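Local atomic coordinates of nonsense-mediated mRNA decay protein 2 (Saccharomyces cerevisiae, PDB entry 4LUN), a protein that takes part in nonsense-mediated decay of mRNAs with premature stop codons and interacts with Upf1 through its C-terminus, the present chain being its N-terminal MIF4G domain. Residues T109-G114 and S164-P169; Q118-P123 and F184-E189; V125-E130 and N192-L197; R139-L144 and T201-A206; K179-F184 and S229-A234. All blocks are in the same frame, centred on the assembly; numbering follows the deposited sequence.

Contact 1: residues T109-G114 and S164-P169; sequences TSPLLG and SKDAIP
S110 makes the hydrogen bond of this contact. Its OG stands anti to the backbone N (chi1 168°), which carries the hydroxyl out from helix 106-116 to the loop 164-169. There S110 OG donates a short hydrogen bond of 2.6 Å to D166 OD2. The acceptor is the anti lone pair, on the side away from the other carboxylate oxygen. The same hydroxyl also bonds to E163 N, just before the loop segment, so one serine atom ties two points of that chain. P111 follows, and its N has no bond to the turn before, which kinks the helix. Its ring lies alongside the D166 side chain, both pointing the same way. P111 CD is 3.6 Å from D166 OD2, and P111 CB is 3.7 Å from D166 OD1. The carboxylate therefore rests along the pyrrolidine with both oxygens near carbon. An alanine at D166 would lose the carboxylate that accepts from S110 and would probably loosen the loop against P111. At G114 the two backbones come close. G114 CA makes a CH...O contact with A167 O at 3.5 Å, and a beta carbon on G114 would sit 2.6 Å from A167 O, a clash. G114 O meets the ring of P169 at CD, 4.0 Å away. P111 also touches I73 of helix 69-81. The arrangement is loop-on-helix packing in the all-helical HEAT-repeat fold of the MIF4G domain. It lays the connection between helices 130-152 and 182-190 against helix 106-116.

Contact 2: residues Q118-P123 and F184-E189; sequences QAFENP and FSILRE
Two differently oriented pairs make this contact, one apolar and one polar. F120 and I186 cross obliquely. The methyl I186 CG2 stands over one face of the F120 ring, 3.8 Å from the centroid and 15° off the normal. This is a CH-pi contact, displaced a little toward F120 CG. I186 CD1 reaches the same ring at CE2, 4.0 Å away. The second pair, N122 and E189, meets tip to tip with the amide and carboxylate planes stacked and only 12° apart. E189 CG is anti to the backbone N, and the chain bends at chi2, so the carboxylate turns to the loop backbone. N122 N donates to E189 OE2 at 3.0 Å, nearly straight at 167°, on the anti lone pair. N122 ND2 donates to E189 O at 2.9 Å. That carbonyl lies close to the N122 amide plane, but the donor sits well above the carbonyl plane. N122 thus grips E189 by both its side chain and its main chain. E121 OE2 comes within 3.7 Å of E189 OE2, with the carboxylates steeply inclined to each other. Such like charges could favour a proton on one of them. E121 OE1 accepts from F171 N. F120 also touches N143 of helix 130-152. The pattern is that of an interhelical loop docked on a neighbouring helix of a HEAT-repeat domain, here along the last turns of helix 182-190.

Contact 3: residues V125-E130 and N192-L197; sequences VDIESE and NYKFKL
Y193 CG is anti to its backbone N (chi1 177°), which sends the phenol across to the loop 125-130. In K194, chi1 (-60°) sets CG 3.7 Å above the Y193 ring plane, over its centre. The bends at chi2 (-70°) and chi3 then turn the chain off the ring and bring NZ to D126 OD1 at 2.9 Å, a salt bridge on the syn lone pair. D126 OD1 takes I127 N too, at 2.7 Å, from above the carboxylate plane. Y193 OH donates a 2.6 Å hydrogen bond to V125 O, which lies at the ring edge in its plane. The hydroxyl approaches slightly above the carbonyl plane. A phenylalanine at Y193 would lose this hydroxyl and would probably let the loop backbone at V125 drift. The contact joins two interhelical loops of the MIF4G domain at its surface. One leads into helix 130-152, where S129 is the N-cap and its OG bonds to D132 N. The other, between helices 182-190 and 201-210, contains a 3-10 turn at 195-197. Between them I127 CD1 meets L197 CD1 tip to tip at 3.6 Å. I127 CD1 packs on K194 CG at 3.6 Å, and I127 CG1 on Y193 CE2 at 3.8 Å.

Contact 4: residues R139-L144 and T201-A206; sequences RVKGNL and TTIATA
K141 leaves helix 130-152 with its CB directed at helix 201-210. Its CG is anti to the carbonyl carbon (chi1 -68°) and meets I203 CG1 at 3.9 Å. The next atom, K141 CD, has three neighbours. It lies 3.7 Å from T202 O, 3.9 Å from I203 CA and 3.9 Å from A206 CB. A bend at chi3 (-51°) then turns the end of the chain toward T202. K141 NZ stops 3.9 Å from T202 OG1, too far for a hydrogen bond. That hydroxyl is bonded to F199 O instead. I203 also reaches two other residues of helix 130-152 with its other branch and its tip. I203 CG2 touches L144 CD2 at 3.8 Å, and I203 CD1 approaches V140 CG1 more loosely at 4.2 Å. L144 also packs on I186, L187 and I190 of helix 182-190. The two helix segments run in roughly the same direction, with a crossing angle of -31° and axes 10.2 Å apart. This is helix-on-helix packing within the HEAT-repeat fold. What holds the pair is hydrocarbon contact, since even the lysine contributes its methylenes rather than its ammonium group.

Contact 5: residues K179-F184 and S229-A234; sequences KDPLLF and SKLKGA
Two rings at the start of helix 182-190 meet residues 231-234. The F184 ring presents its edge, with A234 O near the ring plane and 3.5 Å from F184 CD1. A234 CB touches the same corner, 3.7 Å from F184 CD1. F184 CG is anti to the backbone N (chi1 173°), and this sends the ring out to A234. F184 CE2 in turn lies over one face of the R188 guanidinium, one turn further along its own helix. The second ring, P181, points at the partner and meets it with its carbons. P181 CG sits 3.8 Å from L231 CA and 4.1 Å from A234 CB. P181 CB takes L231 CD1 at 3.6 Å. P181 is the N-cap residue of helix 182-190. The contact sets the N-terminal end of that helix against residues near the start of helix 231-271, in the HEAT-repeat MIF4G domain. L231 carries much of the apolar packing. Its CG is anti to the backbone N, and the chain carries CD1 toward the first helix. There L231 CD1 is shared by P181 CB and L183 CB, the latter at 4.0 Å. A234 CB serves both rings, since it touches F184 and P181 together. L183 also packs on F147 and T148, and L231 on Y151, so helix 130-152 lies next to this apolar patch. K230 passes near P181 with its backbone, K230 C lying 4.3 Å from P181 CG.

In the fold
From the N terminus, helix 106-116 supplies the first segment of contact 1, and the loop after it supplies those of contacts 2 and 3. Helix 130-152 then opens contact 4. The chain returns at 164-169 to close contact 1. Contact 5 opens at 179-184, and helix 182-190 closes contact 2. The next loop closes contact 3, helix 201-210 closes contact 4, and helix 231-271 closes contact 5. Together they join these five helices and the loops between them. Contacts 1 to 4 all cross one another, and contact 5 crosses 2, 3 and 4. Contact 1 closes before contact 5 opens. P169 touches E121, Y193 touches N122, and F120 meets L144. F184 belongs to both contacts 2 and 5.

Contact 1: residues T109-G114 and S164-P169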
# COMPACT_ATOMS: atom_id res chain seq x y z
N THR A 109 -15.43 11.87 -0.07
CA THR A 109 -14.64 10.64 -0.29
C THR A 109 -14.28 10.36 -1.75
O THR A 109 -13.18 9.89 -2.05
CB THR A 109 -15.34 9.42 0.35
OG1 THR A 109 -15.68 9.75 1.70
CG2 THR A 109 -14.42 8.20 0.34
N SER A 110 -15.20 10.65 -2.67
CA SER A 110 -14.92 10.45 -4.10
C SER A 110 -13.68 11.21 -4.60
O SER A 110 -12.74 10.58 -5.11
CB SER A 110 -16.16 10.71 -4.98
OG SER A 110 -15.81 10.78 -6.35
N PRO A 111 -13.65 12.55 -4.43
CA PRO A 111 -12.43 13.23 -4.90
C PRO A 111 -11.17 12.87 -4.09
O PRO A 111 -10.07 12.86 -4.65
CB PRO A 111 -12.77 14.72 -4.76
CG PRO A 111 -13.88 14.77 -3.76
CD PRO A 111 -14.65 13.50 -3.93
N LEU A 112 -11.33 12.55 -2.81
CA LEU A 112 -10.20 12.13 -1.99
C LEU A 112 -9.64 10.82 -2.54
O LEU A 112 -8.43 10.69 -2.72
CB LEU A 112 -10.61 11.94 -0.53
CG LEU A 112 -9.54 11.25 0.35
CD1 LEU A 112 -8.29 12.09 0.46
CD2 LEU A 112 -10.06 10.90 1.73
N LEU A 113 -10.51 9.86 -2.80
CA LEU A 113 -10.05 8.56 -3.28
C LEU A 113 -9.34 8.69 -4.62
O LEU A 113 -8.29 8.09 -4.85
CB LEU A 113 -11.21 7.58 -3.39
CG LEU A 113 -10.90 6.24 -4.06
CD1 LEU A 113 -9.82 5.51 -3.28
CD2 LEU A 113 -12.15 5.38 -4.15
N GLY A 114 -9.93 9.48 -5.52
CA GLY A 114 -9.36 9.65 -6.84
C GLY A 114 -7.97 10.26 -6.80
O GLY A 114 -7.08 9.85 -7.54
N SER A 164 -17.67 10.55 -12.21
CA SER A 164 -17.05 10.77 -13.51
C SER A 164 -16.28 12.09 -13.49
O SER A 164 -15.23 12.23 -14.12
CB SER A 164 -18.11 10.81 -14.61
OG SER A 164 -19.35 10.30 -14.15
N LYS A 165 -16.81 13.05 -12.74
CA LYS A 165 -16.22 14.37 -12.58
C LYS A 165 -14.83 14.28 -11.95
O LYS A 165 -13.94 15.08 -12.27
CB LYS A 165 -17.14 15.24 -11.71
CG LYS A 165 -16.71 16.70 -11.56
CD LYS A 165 -17.55 17.62 -12.45
CE LYS A 165 -17.31 19.10 -12.13
NZ LYS A 165 -18.25 19.64 -11.09
N ASP A 166 -14.64 13.31 -11.07
CA ASP A 166 -13.39 13.18 -10.33
C ASP A 166 -12.38 12.29 -11.06
O ASP A 166 -12.68 11.15 -11.41
CB ASP A 166 -13.66 12.65 -8.92
CG ASP A 166 -14.50 13.59 -8.10
OD1 ASP A 166 -14.26 14.82 -8.16
OD2 ASP A 166 -15.42 13.11 -7.40
N ALA A 167 -11.19 12.84 -11.28
CA ALA A 167 -10.17 12.16 -12.07
C ALA A 167 -9.58 10.97 -11.33
O ALA A 167 -9.42 10.99 -10.11
CB ALA A 167 -9.07 13.14 -12.46
N ILE A 168 -9.25 9.94 -12.10
CA ILE A 168 -8.58 8.77 -11.56
C ILE A 168 -7.27 8.57 -12.34
O ILE A 168 -7.15 9.06 -13.46
CB ILE A 168 -9.47 7.52 -11.65
CG1 ILE A 168 -9.87 7.24 -13.10
CG2 ILE A 168 -10.72 7.70 -10.82
CD1 ILE A 168 -10.10 5.78 -13.37
N PRO A 169 -6.29 7.88 -11.74
CA PRO A 169 -4.98 7.74 -12.39
C PRO A 169 -5.07 6.99 -13.70
O PRO A 169 -5.97 6.17 -13.89
CB PRO A 169 -4.17 6.89 -11.39
CG PRO A 169 -4.91 7.00 -10.10
CD PRO A 169 -6.34 7.23 -10.42

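Contact 2: residues Q118-P123 and F184-E189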
# COMPACT_ATOMS: atom_id res chain seq x y z
N GLN A 118 -3.57 8.30 -7.08
CA GLN A 118 -2.45 8.75 -7.90
C GLN A 118 -1.12 8.31 -7.29
O GLN A 118 -0.12 8.18 -7.99
CB GLN A 118 -2.49 10.28 -8.07
CG GLN A 118 -1.41 10.86 -8.97
CD GLN A 118 -1.45 10.31 -10.38
OE1 GLN A 118 -2.51 10.12 -10.96
NE2 GLN A 118 -0.27 10.05 -10.95
N ALA A 119 -1.13 8.03 -5.99
CA ALA A 119 0.08 7.59 -5.29
C ALA A 119 0.60 6.24 -5.77
O ALA A 119 1.76 5.86 -5.52
CB ALA A 119 -0.17 7.54 -3.79
N PHE A 120 -0.26 5.51 -6.48
CA PHE A 120 0.06 4.17 -6.93
C PHE A 120 0.43 4.09 -8.41
O PHE A 120 0.79 3.03 -8.90
CB PHE A 120 -1.13 3.24 -6.61
CG PHE A 120 -1.44 3.16 -5.15
CD1 PHE A 120 -0.43 2.85 -4.24
CD2 PHE A 120 -2.70 3.44 -4.68
CE1 PHE A 120 -0.69 2.80 -2.89
CE2 PHE A 120 -2.98 3.40 -3.32
CZ PHE A 120 -1.96 3.07 -2.42
N GLU A 121 0.34 5.21 -9.12
CA GLU A 121 0.78 5.21 -10.51
C GLU A 121 2.30 5.02 -10.53
O GLU A 121 3.02 5.74 -9.84
CB GLU A 121 0.38 6.53 -11.19
CG GLU A 121 0.77 6.63 -12.68
CD GLU A 121 -0.19 5.91 -13.62
OE1 GLU A 121 -1.41 6.03 -13.43
OE2 GLU A 121 0.29 5.23 -14.56
N ASN A 122 2.78 4.05 -11.31
CA ASN A 122 4.21 3.81 -11.39
C ASN A 122 4.91 4.99 -12.05
O ASN A 122 4.32 5.67 -12.91
CB ASN A 122 4.51 2.55 -12.20
CG ASN A 122 4.17 1.26 -11.46
OD1 ASN A 122 4.02 1.25 -10.23
ND2 ASN A 122 4.03 0.18 -12.22
N PRO A 123 6.17 5.22 -11.69
CA PRO A 123 6.95 6.21 -12.43
C PRO A 123 7.00 5.79 -13.89
O PRO A 123 6.93 4.60 -14.19
CB PRO A 123 8.35 6.12 -11.81
CG PRO A 123 8.12 5.55 -10.44
CD PRO A 123 6.94 4.61 -10.59
N PHE A 184 -6.57 -5.44 -5.93
CA PHE A 184 -5.92 -6.25 -6.96
C PHE A 184 -5.31 -5.31 -8.02
O PHE A 184 -4.15 -5.49 -8.44
CB PHE A 184 -6.93 -7.24 -7.58
CG PHE A 184 -6.39 -8.01 -8.76
CD1 PHE A 184 -5.86 -9.29 -8.60
CD2 PHE A 184 -6.45 -7.47 -10.05
CE1 PHE A 184 -5.39 -10.00 -9.70
CE2 PHE A 184 -5.97 -8.17 -11.13
CZ PHE A 184 -5.44 -9.44 -10.96
N SER A 185 -6.09 -4.32 -8.43
CA SER A 185 -5.65 -3.37 -9.46
C SER A 185 -4.43 -2.59 -9.01
O SER A 185 -3.45 -2.45 -9.76
CB SER A 185 -6.78 -2.41 -9.86
OG SER A 185 -7.84 -3.12 -10.48
N ILE A 186 -4.48 -2.11 -7.77
CA ILE A 186 -3.34 -1.39 -7.19
C ILE A 186 -2.09 -2.26 -7.11
O ILE A 186 -0.98 -1.85 -7.49
CB ILE A 186 -3.73 -0.87 -5.80
CG1 ILE A 186 -4.78 0.23 -5.93
CG2 ILE A 186 -2.51 -0.32 -5.03
CD1 ILE A 186 -5.47 0.56 -4.62
N LEU A 187 -2.23 -3.47 -6.57
CA LEU A 187 -1.06 -4.32 -6.41
C LEU A 187 -0.48 -4.79 -7.74
O LEU A 187 0.74 -4.88 -7.89
CB LEU A 187 -1.38 -5.50 -5.49
CG LEU A 187 -1.38 -5.09 -4.03
CD1 LEU A 187 -2.23 -6.05 -3.18
CD2 LEU A 187 0.07 -5.08 -3.56
N ARG A 188 -1.34 -5.07 -8.71
CA ARG A 188 -0.82 -5.47 -10.02
C ARG A 188 0.04 -4.39 -10.66
O ARG A 188 1.01 -4.69 -11.38
CB ARG A 188 -1.94 -5.87 -10.98
CG ARG A 188 -1.41 -6.66 -12.17
CD ARG A 188 -2.40 -7.68 -12.67
NE ARG A 188 -3.39 -7.08 -13.55
CZ ARG A 188 -4.15 -7.77 -14.39
NH1 ARG A 188 -4.02 -9.09 -14.47
NH2 ARG A 188 -5.03 -7.15 -15.15
N GLU A 189 -0.31 -3.13 -10.40
CA GLU A 189 0.49 -2.01 -10.88
C GLU A 189 1.82 -1.90 -10.11
O GLU A 189 2.88 -1.99 -10.71
CB GLU A 189 -0.30 -0.69 -10.79
CG GLU A 189 0.53 0.60 -11.03
CD GLU A 189 0.74 0.93 -12.51
OE1 GLU A 189 0.42 0.07 -13.37
OE2 GLU A 189 1.21 2.05 -12.82

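Contact 3: residues V125-E130 and N192-L197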
# COMPACT_ATOMS: atom_id res chain seq x y z
N VAL A 125 9.56 6.71 -15.77
CA VAL A 125 10.98 6.80 -16.09
C VAL A 125 11.70 5.65 -15.41
O VAL A 125 11.13 4.96 -14.57
CB VAL A 125 11.59 8.11 -15.58
CG1 VAL A 125 11.05 9.31 -16.37
CG2 VAL A 125 11.29 8.28 -14.09
N ASP A 126 12.97 5.46 -15.76
CA ASP A 126 13.75 4.36 -15.22
C ASP A 126 14.31 4.78 -13.86
O ASP A 126 14.29 5.95 -13.51
CB ASP A 126 14.90 4.02 -16.16
CG ASP A 126 15.44 2.60 -15.98
OD1 ASP A 126 15.01 1.89 -15.05
OD2 ASP A 126 16.31 2.21 -16.78
N ILE A 127 14.79 3.80 -13.11
CA ILE A 127 15.45 4.07 -11.83
C ILE A 127 16.83 4.67 -12.08
O ILE A 127 17.63 4.12 -12.82
CB ILE A 127 15.58 2.76 -11.02
CG1 ILE A 127 14.19 2.32 -10.55
CG2 ILE A 127 16.51 2.94 -9.83
CD1 ILE A 127 14.16 0.94 -9.94
N GLU A 128 17.08 5.82 -11.47
CA GLU A 128 18.36 6.51 -11.62
C GLU A 128 19.25 6.23 -10.42
O GLU A 128 20.47 6.09 -10.54
CB GLU A 128 18.14 8.02 -11.72
CG GLU A 128 17.51 8.46 -13.03
CD GLU A 128 18.53 8.76 -14.11
OE1 GLU A 128 19.27 9.76 -13.97
OE2 GLU A 128 18.60 8.01 -15.11
N SER A 129 18.62 6.17 -9.26
CA SER A 129 19.31 5.98 -7.99
C SER A 129 18.58 4.93 -7.20
O SER A 129 17.40 5.10 -6.92
CB SER A 129 19.28 7.29 -7.20
OG SER A 129 19.58 7.09 -5.83
N GLU A 130 19.25 3.85 -6.83
CA GLU A 130 18.58 2.80 -6.08
C GLU A 130 18.34 3.24 -4.65
O GLU A 130 17.43 2.75 -3.98
CB GLU A 130 19.37 1.51 -6.13
CG GLU A 130 19.42 0.94 -7.54
CD GLU A 130 19.99 -0.46 -7.58
OE1 GLU A 130 20.40 -0.96 -6.52
OE2 GLU A 130 20.01 -1.05 -8.68
N ASN A 192 4.85 -4.27 -10.26
CA ASN A 192 5.43 -4.46 -11.59
C ASN A 192 6.21 -3.25 -12.11
O ASN A 192 6.29 -3.02 -13.32
CB ASN A 192 4.35 -4.90 -12.58
CG ASN A 192 3.94 -6.35 -12.39
OD1 ASN A 192 4.68 -7.27 -12.76
ND2 ASN A 192 2.77 -6.57 -11.80
N TYR A 193 6.79 -2.48 -11.21
CA TYR A 193 7.72 -1.44 -11.63
C TYR A 193 9.14 -1.94 -11.41
O TYR A 193 9.56 -2.15 -10.26
CB TYR A 193 7.50 -0.15 -10.87
CG TYR A 193 8.50 0.94 -11.23
CD1 TYR A 193 8.47 1.55 -12.48
CD2 TYR A 193 9.46 1.35 -10.32
CE1 TYR A 193 9.39 2.55 -12.81
CE2 TYR A 193 10.38 2.33 -10.64
CZ TYR A 193 10.34 2.93 -11.88
OH TYR A 193 11.27 3.92 -12.19
N LYS A 194 9.88 -2.16 -12.50
CA LYS A 194 11.26 -2.64 -12.43
C LYS A 194 11.38 -3.90 -11.58
O LYS A 194 12.27 -4.01 -10.74
CB LYS A 194 12.20 -1.55 -11.90
CG LYS A 194 12.23 -0.29 -12.75
CD LYS A 194 12.92 -0.55 -14.08
CE LYS A 194 14.29 -1.15 -13.87
NZ LYS A 194 15.14 -1.03 -15.09
N PHE A 195 10.45 -4.84 -11.78
CA PHE A 195 10.39 -6.05 -10.97
C PHE A 195 11.72 -6.77 -10.87
O PHE A 195 12.06 -7.29 -9.81
CB PHE A 195 9.35 -7.03 -11.52
CG PHE A 195 9.50 -8.43 -10.99
CD1 PHE A 195 8.98 -8.77 -9.75
CD2 PHE A 195 10.13 -9.41 -11.75
CE1 PHE A 195 9.12 -10.06 -9.26
CE2 PHE A 195 10.28 -10.72 -11.26
CZ PHE A 195 9.77 -11.04 -10.01
N LYS A 196 12.48 -6.78 -11.96
CA LYS A 196 13.70 -7.57 -11.99
C LYS A 196 14.78 -7.10 -11.01
O LYS A 196 15.69 -7.88 -10.69
CB LYS A 196 14.24 -7.73 -13.42
CG LYS A 196 13.37 -8.65 -14.27
CD LYS A 196 14.09 -9.15 -15.52
CE LYS A 196 14.49 -8.01 -16.44
NZ LYS A 196 15.20 -8.53 -17.66
N LEU A 197 14.65 -5.87 -10.50
CA LEU A 197 15.59 -5.33 -9.50
C LEU A 197 15.30 -5.82 -8.09
O LEU A 197 16.17 -5.74 -7.23
CB LEU A 197 15.69 -3.79 -9.56
CG LEU A 197 16.31 -3.25 -10.85
CD1 LEU A 197 16.43 -1.74 -10.78
CD2 LEU A 197 17.67 -3.89 -11.12

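Contact 4: residues R139-L144 and T201-A206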
# COMPACT_ATOMS: atom_id res chain seq x y z
N ARG A 139 7.68 4.75 0.63
CA ARG A 139 6.52 5.63 0.58
C ARG A 139 5.29 4.88 0.05
O ARG A 139 4.20 4.98 0.62
CB ARG A 139 6.81 6.85 -0.28
CG ARG A 139 5.63 7.78 -0.39
CD ARG A 139 6.04 9.20 -0.76
NE ARG A 139 4.92 10.12 -0.53
CZ ARG A 139 4.87 11.01 0.45
NH1 ARG A 139 5.88 11.12 1.31
NH2 ARG A 139 3.81 11.79 0.57
N VAL A 140 5.48 4.13 -1.02
CA VAL A 140 4.40 3.35 -1.63
C VAL A 140 3.79 2.37 -0.63
O VAL A 140 2.57 2.21 -0.58
CB VAL A 140 4.90 2.59 -2.87
CG1 VAL A 140 3.89 1.50 -3.29
CG2 VAL A 140 5.11 3.56 -4.00
N LYS A 141 4.65 1.73 0.16
CA LYS A 141 4.20 0.74 1.13
C LYS A 141 3.36 1.40 2.19
O LYS A 141 2.35 0.85 2.62
CB LYS A 141 5.38 -0.01 1.76
CG LYS A 141 6.11 -0.91 0.78
CD LYS A 141 7.13 -1.83 1.46
CE LYS A 141 8.07 -1.08 2.36
NZ LYS A 141 9.23 -1.95 2.75
N GLY A 142 3.77 2.59 2.62
CA GLY A 142 2.98 3.34 3.59
C GLY A 142 1.63 3.75 3.03
O GLY A 142 0.60 3.66 3.71
N ASN A 143 1.65 4.23 1.80
CA ASN A 143 0.41 4.61 1.13
C ASN A 143 -0.51 3.41 0.93
O ASN A 143 -1.72 3.51 1.11
CB ASN A 143 0.71 5.26 -0.22
CG ASN A 143 1.39 6.62 -0.07
OD1 ASN A 143 1.27 7.27 0.98
ND2 ASN A 143 2.08 7.06 -1.11
N LEU A 144 0.08 2.27 0.58
CA LEU A 144 -0.72 1.05 0.42
C LEU A 144 -1.31 0.62 1.75
O LEU A 144 -2.45 0.18 1.82
CB LEU A 144 0.15 -0.09 -0.16
CG LEU A 144 -0.46 -1.48 -0.28
CD1 LEU A 144 -1.60 -1.48 -1.31
CD2 LEU A 144 0.61 -2.48 -0.68
N THR A 201 9.49 -6.81 -4.44
CA THR A 201 9.21 -8.03 -3.68
C THR A 201 8.96 -7.66 -2.21
O THR A 201 8.22 -8.36 -1.52
CB THR A 201 10.32 -9.10 -3.77
OG1 THR A 201 11.54 -8.57 -3.26
CG2 THR A 201 10.54 -9.59 -5.20
N THR A 202 9.57 -6.58 -1.74
CA THR A 202 9.34 -6.15 -0.36
C THR A 202 7.96 -5.51 -0.13
O THR A 202 7.48 -5.45 1.00
CB THR A 202 10.46 -5.23 0.17
OG1 THR A 202 10.33 -3.91 -0.39
CG2 THR A 202 11.82 -5.81 -0.18
N ILE A 203 7.31 -5.03 -1.19
CA ILE A 203 5.92 -4.57 -1.07
C ILE A 203 5.05 -5.80 -0.80
O ILE A 203 4.15 -5.79 0.05
CB ILE A 203 5.44 -3.89 -2.36
CG1 ILE A 203 6.25 -2.64 -2.68
CG2 ILE A 203 3.97 -3.50 -2.25
CD1 ILE A 203 5.96 -2.11 -4.09
N ALA A 204 5.35 -6.88 -1.52
CA ALA A 204 4.55 -8.09 -1.41
C ALA A 204 4.67 -8.68 -0.01
O ALA A 204 3.67 -9.06 0.59
CB ALA A 204 5.00 -9.10 -2.43
N THR A 205 5.90 -8.76 0.50
CA THR A 205 6.11 -9.34 1.83
C THR A 205 5.54 -8.46 2.94
O THR A 205 4.97 -8.96 3.91
CB THR A 205 7.59 -9.69 2.10
OG1 THR A 205 8.39 -8.51 1.98
CG2 THR A 205 8.07 -10.68 1.10
N ALA A 206 5.70 -7.16 2.79
CA ALA A 206 5.14 -6.24 3.78
C ALA A 206 3.63 -6.34 3.81
O ALA A 206 3.01 -6.23 4.87
CB ALA A 206 5.56 -4.80 3.49

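Contact 5: residues K179-F184 and S229-A234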
# COMPACT_ATOMS: atom_id res chain seq x y z
N LYS A 179 -14.92 -5.55 -13.44
CA LYS A 179 -13.77 -4.90 -12.83
C LYS A 179 -13.15 -5.80 -11.77
O LYS A 179 -13.86 -6.49 -11.03
CB LYS A 179 -14.14 -3.57 -12.19
CG LYS A 179 -14.20 -2.40 -13.14
CD LYS A 179 -14.44 -1.11 -12.37
CE LYS A 179 -14.59 0.07 -13.31
NZ LYS A 179 -15.29 1.21 -12.64
N ASP A 180 -11.83 -5.79 -11.71
CA ASP A 180 -11.12 -6.44 -10.63
C ASP A 180 -11.35 -5.68 -9.32
O ASP A 180 -11.70 -4.51 -9.32
CB ASP A 180 -9.63 -6.48 -10.96
CG ASP A 180 -9.32 -7.33 -12.19
OD1 ASP A 180 -9.85 -8.46 -12.28
OD2 ASP A 180 -8.56 -6.86 -13.06
N PRO A 181 -11.18 -6.37 -8.17
CA PRO A 181 -11.19 -5.64 -6.90
C PRO A 181 -10.11 -4.57 -6.92
O PRO A 181 -9.07 -4.79 -7.54
CB PRO A 181 -10.80 -6.73 -5.89
CG PRO A 181 -11.24 -8.01 -6.52
CD PRO A 181 -10.96 -7.81 -8.00
N LEU A 182 -10.36 -3.45 -6.25
CA LEU A 182 -9.46 -2.29 -6.33
C LEU A 182 -8.06 -2.58 -5.80
O LEU A 182 -7.07 -2.15 -6.40
CB LEU A 182 -10.08 -1.09 -5.60
CG LEU A 182 -9.34 0.25 -5.69
CD1 LEU A 182 -8.89 0.55 -7.12
CD2 LEU A 182 -10.22 1.39 -5.16
N LEU A 183 -7.98 -3.33 -4.70
CA LEU A 183 -6.67 -3.74 -4.19
C LEU A 183 -5.89 -4.57 -5.20
O LEU A 183 -4.68 -4.45 -5.27
CB LEU A 183 -6.78 -4.51 -2.87
CG LEU A 183 -6.98 -3.66 -1.62
CD1 LEU A 183 -7.41 -4.55 -0.46
CD2 LEU A 183 -5.66 -2.93 -1.29
N PHE A 184 -6.57 -5.44 -5.93
CA PHE A 184 -5.92 -6.25 -6.96
C PHE A 184 -5.31 -5.31 -8.02
O PHE A 184 -4.15 -5.49 -8.44
CB PHE A 184 -6.93 -7.24 -7.58
CG PHE A 184 -6.39 -8.01 -8.76
CD1 PHE A 184 -5.86 -9.29 -8.60
CD2 PHE A 184 -6.45 -7.47 -10.05
CE1 PHE A 184 -5.39 -10.00 -9.70
CE2 PHE A 184 -5.97 -8.17 -11.13
CZ PHE A 184 -5.44 -9.44 -10.96
N SER A 229 -16.62 -10.15 -2.80
CA SER A 229 -16.19 -11.46 -2.27
C SER A 229 -15.09 -12.13 -3.10
O SER A 229 -14.43 -13.06 -2.63
CB SER A 229 -17.39 -12.39 -2.11
OG SER A 229 -17.82 -12.87 -3.37
N LYS A 230 -14.88 -11.66 -4.33
CA LYS A 230 -13.81 -12.18 -5.17
C LYS A 230 -12.42 -11.75 -4.73
O LYS A 230 -11.42 -12.25 -5.26
CB LYS A 230 -14.03 -11.76 -6.62
CG LYS A 230 -15.27 -12.37 -7.26
CD LYS A 230 -15.06 -12.56 -8.75
CE LYS A 230 -16.37 -12.66 -9.49
NZ LYS A 230 -16.40 -11.72 -10.66
N LEU A 231 -12.34 -10.84 -3.77
CA LEU A 231 -11.04 -10.24 -3.41
C LEU A 231 -9.99 -11.25 -2.98
O LEU A 231 -8.87 -11.25 -3.50
CB LEU A 231 -11.18 -9.17 -2.32
CG LEU A 231 -9.86 -8.61 -1.77
CD1 LEU A 231 -9.18 -7.71 -2.80
CD2 LEU A 231 -10.08 -7.82 -0.48
N LYS A 232 -10.33 -12.10 -2.02
CA LYS A 232 -9.34 -13.06 -1.51
C LYS A 232 -8.80 -13.99 -2.62
O LYS A 232 -7.59 -14.24 -2.70
CB LYS A 232 -9.87 -13.83 -0.29
CG LYS A 232 -9.90 -12.97 0.95
CD LYS A 232 -10.39 -13.73 2.19
CE LYS A 232 -9.40 -14.78 2.65
NZ LYS A 232 -9.67 -15.20 4.07
N GLY A 233 -9.70 -14.46 -3.48
CA GLY A 233 -9.31 -15.28 -4.62
C GLY A 233 -8.41 -14.56 -5.60
O GLY A 233 -7.45 -15.13 -6.12
N ALA A 234 -8.73 -13.30 -5.86
CA ALA A 234 -7.96 -12.49 -6.81
C ALA A 234 -6.58 -12.24 -6.26
O ALA A 234 -5.58 -12.35 -6.98
CB ALA A 234 -8.66 -11.16 -7.07